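Local coordinates for probable starch synthase 4, chloroplastic/amyloplastic (Arabidopsis thaliana, PDB 6GNE), which is probably a soluble starch synthase, a glycosyltransferase of the two-domain GT-B fold, and holds adenosine-5'-diphosphate in a pocket partly lined by its second domain, at residues 341-346 with 369-374. Residues are numbered along the deposited sequence; the frame is centred on the assembly and turned at random.
Sequences FVLLGS and VRLLLK. With ADP (adenosine-5'-diphosphate), chain F.
Backbone pairing between neighbouring parallel strands joins Phe341-Leu344 to Val369-Leu372 at one margin of a six-stranded sheet, and it illustrates how the C-terminal tips of such strands come to line a ligand pocket. The bonds alternate in the parallel manner: Arg370 N donates to Phe341 O, Arg370 O accepts Leu343 N at 3.1 Å, and Leu343 O receives Leu372 N at 2.7 Å. Leu372 O then takes Gly345 N, with the donor tilted 26° from the carbonyl plane. On one face Leu343 lies across Leu371, its CB and CD2 both meeting Leu371 CG at 4.1 Å; helix 350-362 packs over this pair through Phe356 and Ile359. On the other face Leu344 CD1 reaches Leu372 CB at 3.9 Å, while Val342 CG1 approaches Leu372 CD1, beneath helix 377-386.

The two strands and helix 350-362 form a beta-alpha-beta unit of the Rossmann-like domain of a GT-B glycosyltransferase, strand 369-372 being the outermost on its side within the chain. Arg370 turns its guanidinium away from the partner strand, to the carbonyl oxygens of Leu300 and His366.

Past the paired residues, an inverse gamma turn centred on Leu373 bends the second segment, and Leu373 CA sets its hydrogen toward Gly345 O, 3.2 Å away. One residue on, Lys374 O accepts a nearly straight bond from N6 of ADP (3.0 Å, 165° at the hydrogen). Leu344 CG, anti to the backbone N (chi1 177°), lies 3.8 Å from ADP N1, and Leu344 CD2 comes equally close; Gly345 CA, from the first strand, lies 3.5 Å from ADP N6.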
loop_
_atom_site.group_PDB
_atom_site.type_symbol
_atom_site.label_atom_id
_atom_site.label_comp_id
_atom_site.label_asym_id
_atom_site.label_seq_id
_atom_site.Cartn_x
_atom_site.Cartn_y
_atom_site.Cartn_z
ATOM N N PHE A 341 -13.040 21.795 -2.592
ATOM C CA PHE A 341 -12.797 20.361 -2.509
ATOM C C PHE A 341 -12.333 19.779 -3.869
ATOM O O PHE A 341 -12.999 19.963 -4.897
ATOM C CB PHE A 341 -14.078 19.661 -2.072
ATOM C CG PHE A 341 -13.866 18.287 -1.526
ATOM C CD1 PHE A 341 -13.629 17.208 -2.357
ATOM C CD2 PHE A 341 -13.872 18.083 -0.171
ATOM C CE1 PHE A 341 -13.405 15.945 -1.851
ATOM C CE2 PHE A 341 -13.641 16.813 0.362
ATOM C CZ PHE A 341 -13.400 15.747 -0.475
ATOM N N VAL A 342 -11.227 19.043 -3.842
ATOM C CA VAL A 342 -10.701 18.334 -4.992
ATOM C C VAL A 342 -10.590 16.852 -4.668
ATOM O O VAL A 342 -9.854 16.489 -3.766
ATOM C CB VAL A 342 -9.299 18.837 -5.387
ATOM C CG1 VAL A 342 -8.765 18.048 -6.557
ATOM C CG2 VAL A 342 -9.398 20.274 -5.848
ATOM N N LEU A 343 -11.313 16.022 -5.414
ATOM C CA LEU A 343 -11.254 14.579 -5.260
ATOM C C LEU A 343 -10.513 13.999 -6.456
ATOM O O LEU A 343 -10.821 14.314 -7.618
ATOM C CB LEU A 343 -12.645 13.947 -5.180
ATOM C CG LEU A 343 -12.747 12.422 -5.136
ATOM C CD1 LEU A 343 -12.048 11.860 -3.903
ATOM C CD2 LEU A 343 -14.182 11.988 -5.094
ATOM N N LEU A 344 -9.546 13.143 -6.161
ATOM C CA LEU A 344 -8.930 12.297 -7.162
ATOM C C LEU A 344 -9.112 10.856 -6.711
ATOM O O LEU A 344 -8.546 10.445 -5.722
ATOM C CB LEU A 344 -7.452 12.639 -7.292
ATOM C CG LEU A 344 -6.627 11.793 -8.249
ATOM C CD1 LEU A 344 -7.234 11.863 -9.629
ATOM C CD2 LEU A 344 -5.201 12.341 -8.238
ATOM N N GLY A 345 -9.934 10.102 -7.422
ATOM C CA GLY A 345 -10.140 8.704 -7.061
ATOM C C GLY A 345 -10.958 7.976 -8.091
ATOM O O GLY A 345 -11.745 8.597 -8.799
ATOM N N SER A 346 -10.772 6.665 -8.192
ATOM C CA SER A 346 -11.749 5.860 -8.914
ATOM C C SER A 346 -12.063 4.566 -8.208
ATOM O O SER A 346 -11.343 4.151 -7.327
ATOM C CB SER A 346 -11.361 5.636 -10.388
ATOM O OG SER A 346 -10.160 4.943 -10.453
ATOM N N VAL A 369 -15.619 23.083 -6.350
ATOM C CA VAL A 369 -15.575 21.624 -6.261
ATOM C C VAL A 369 -15.224 20.996 -7.598
ATOM O O VAL A 369 -15.878 21.276 -8.589
ATOM C CB VAL A 369 -16.923 21.068 -5.757
ATOM C CG1 VAL A 369 -16.899 19.550 -5.691
ATOM C CG2 VAL A 369 -17.185 21.599 -4.356
ATOM N N ARG A 370 -14.198 20.141 -7.615
ATOM C CA ARG A 370 -13.873 19.357 -8.813
ATOM C C ARG A 370 -13.568 17.933 -8.440
ATOM O O ARG A 370 -12.865 17.688 -7.481
ATOM C CB ARG A 370 -12.706 19.963 -9.586
ATOM C CG ARG A 370 -12.568 19.419 -11.009
ATOM C CD ARG A 370 -13.527 20.028 -12.039
ATOM N NE ARG A 370 -13.302 21.458 -12.237
ATOM C CZ ARG A 370 -14.084 22.453 -11.771
ATOM N NH1 ARG A 370 -15.178 22.195 -11.043
ATOM N NH2 ARG A 370 -13.767 23.749 -12.001
ATOM N N LEU A 371 -14.130 17.001 -9.204
ATOM C CA LEU A 371 -13.956 15.564 -8.992
ATOM C C LEU A 371 -13.242 15.006 -10.197
ATOM O O LEU A 371 -13.670 15.228 -11.320
ATOM C CB LEU A 371 -15.317 14.875 -8.846
ATOM C CG LEU A 371 -15.891 14.864 -7.438
ATOM C CD1 LEU A 371 -16.109 16.264 -6.926
ATOM C CD2 LEU A 371 -17.205 14.108 -7.404
ATOM N N LEU A 372 -12.158 14.280 -9.951
ATOM C CA LEU A 372 -11.327 13.728 -11.022
ATOM C C LEU A 372 -11.356 12.197 -10.887
ATOM O O LEU A 372 -10.602 11.601 -10.126
ATOM C CB LEU A 372 -9.922 14.307 -10.907
ATOM C CG LEU A 372 -9.915 15.826 -11.140
ATOM C CD1 LEU A 372 -8.681 16.462 -10.496
ATOM C CD2 LEU A 372 -10.025 16.179 -12.622
ATOM N N LEU A 373 -12.310 11.587 -11.578
ATOM C CA LEU A 373 -12.614 10.178 -11.388
ATOM C C LEU A 373 -11.708 9.300 -12.227
ATOM O O LEU A 373 -12.102 8.814 -13.276
ATOM C CB LEU A 373 -14.092 9.908 -11.661
ATOM C CG LEU A 373 -15.039 10.737 -10.765
ATOM C CD1 LEU A 373 -16.493 10.304 -11.005
ATOM C CD2 LEU A 373 -14.671 10.681 -9.289
ATOM N N LYS A 374 -10.477 9.146 -11.758
ATOM C CA LYS A 374 -9.427 8.433 -12.474
ATOM C C LYS A 374 -8.184 8.228 -11.584
ATOM O O LYS A 374 -8.046 8.876 -10.564
ATOM C CB LYS A 374 -9.007 9.205 -13.741
ATOM C CG LYS A 374 -8.398 10.579 -13.444
ATOM C CD LYS A 374 -8.215 11.425 -14.687
ATOM C CE LYS A 374 -7.313 12.598 -14.364
ATOM N NZ LYS A 374 -7.124 13.443 -15.555
HETATM P PB ADP F . -4.503 1.629 -0.344
HETATM O O1B ADP F . -3.313 0.717 -0.291
HETATM O O2B ADP F . -4.875 2.169 -1.694
HETATM O O3B ADP F . -5.693 1.006 0.347
HETATM P PA ADP F . -2.642 3.480 0.854
HETATM O O1A ADP F . -2.845 4.802 1.537
HETATM O O2A ADP F . -1.831 2.479 1.635
HETATM O O3A ADP F . -4.118 2.938 0.509
HETATM O "O5'" ADP F . -1.927 3.662 -0.573
HETATM C "C5'" ADP F . -2.474 4.492 -1.599
HETATM C "C4'" ADP F . -1.446 4.960 -2.646
HETATM O "O4'" ADP F . -2.070 5.038 -3.937
HETATM C "C3'" ADP F . -0.932 6.363 -2.399
HETATM O "O3'" ADP F . 0.351 6.486 -2.989
HETATM C "C2'" ADP F . -1.898 7.235 -3.157
HETATM O "O2'" ADP F . -1.349 8.492 -3.511
HETATM C "C1'" ADP F . -2.141 6.394 -4.375
HETATM N N9 ADP F . -3.467 6.608 -4.997
HETATM C C8 ADP F . -4.645 6.127 -4.582
HETATM N N7 ADP F . -5.631 6.489 -5.433
HETATM C C5 ADP F . -5.083 7.215 -6.420
HETATM C C6 ADP F . -5.559 7.921 -7.650
HETATM N N6 ADP F . -6.876 7.913 -7.976
HETATM N N1 ADP F . -4.624 8.564 -8.406
HETATM C C2 ADP F . -3.315 8.576 -8.046
HETATM N N3 ADP F . -2.836 7.966 -6.949
HETATM C C4 ADP F . -3.654 7.289 -6.119
#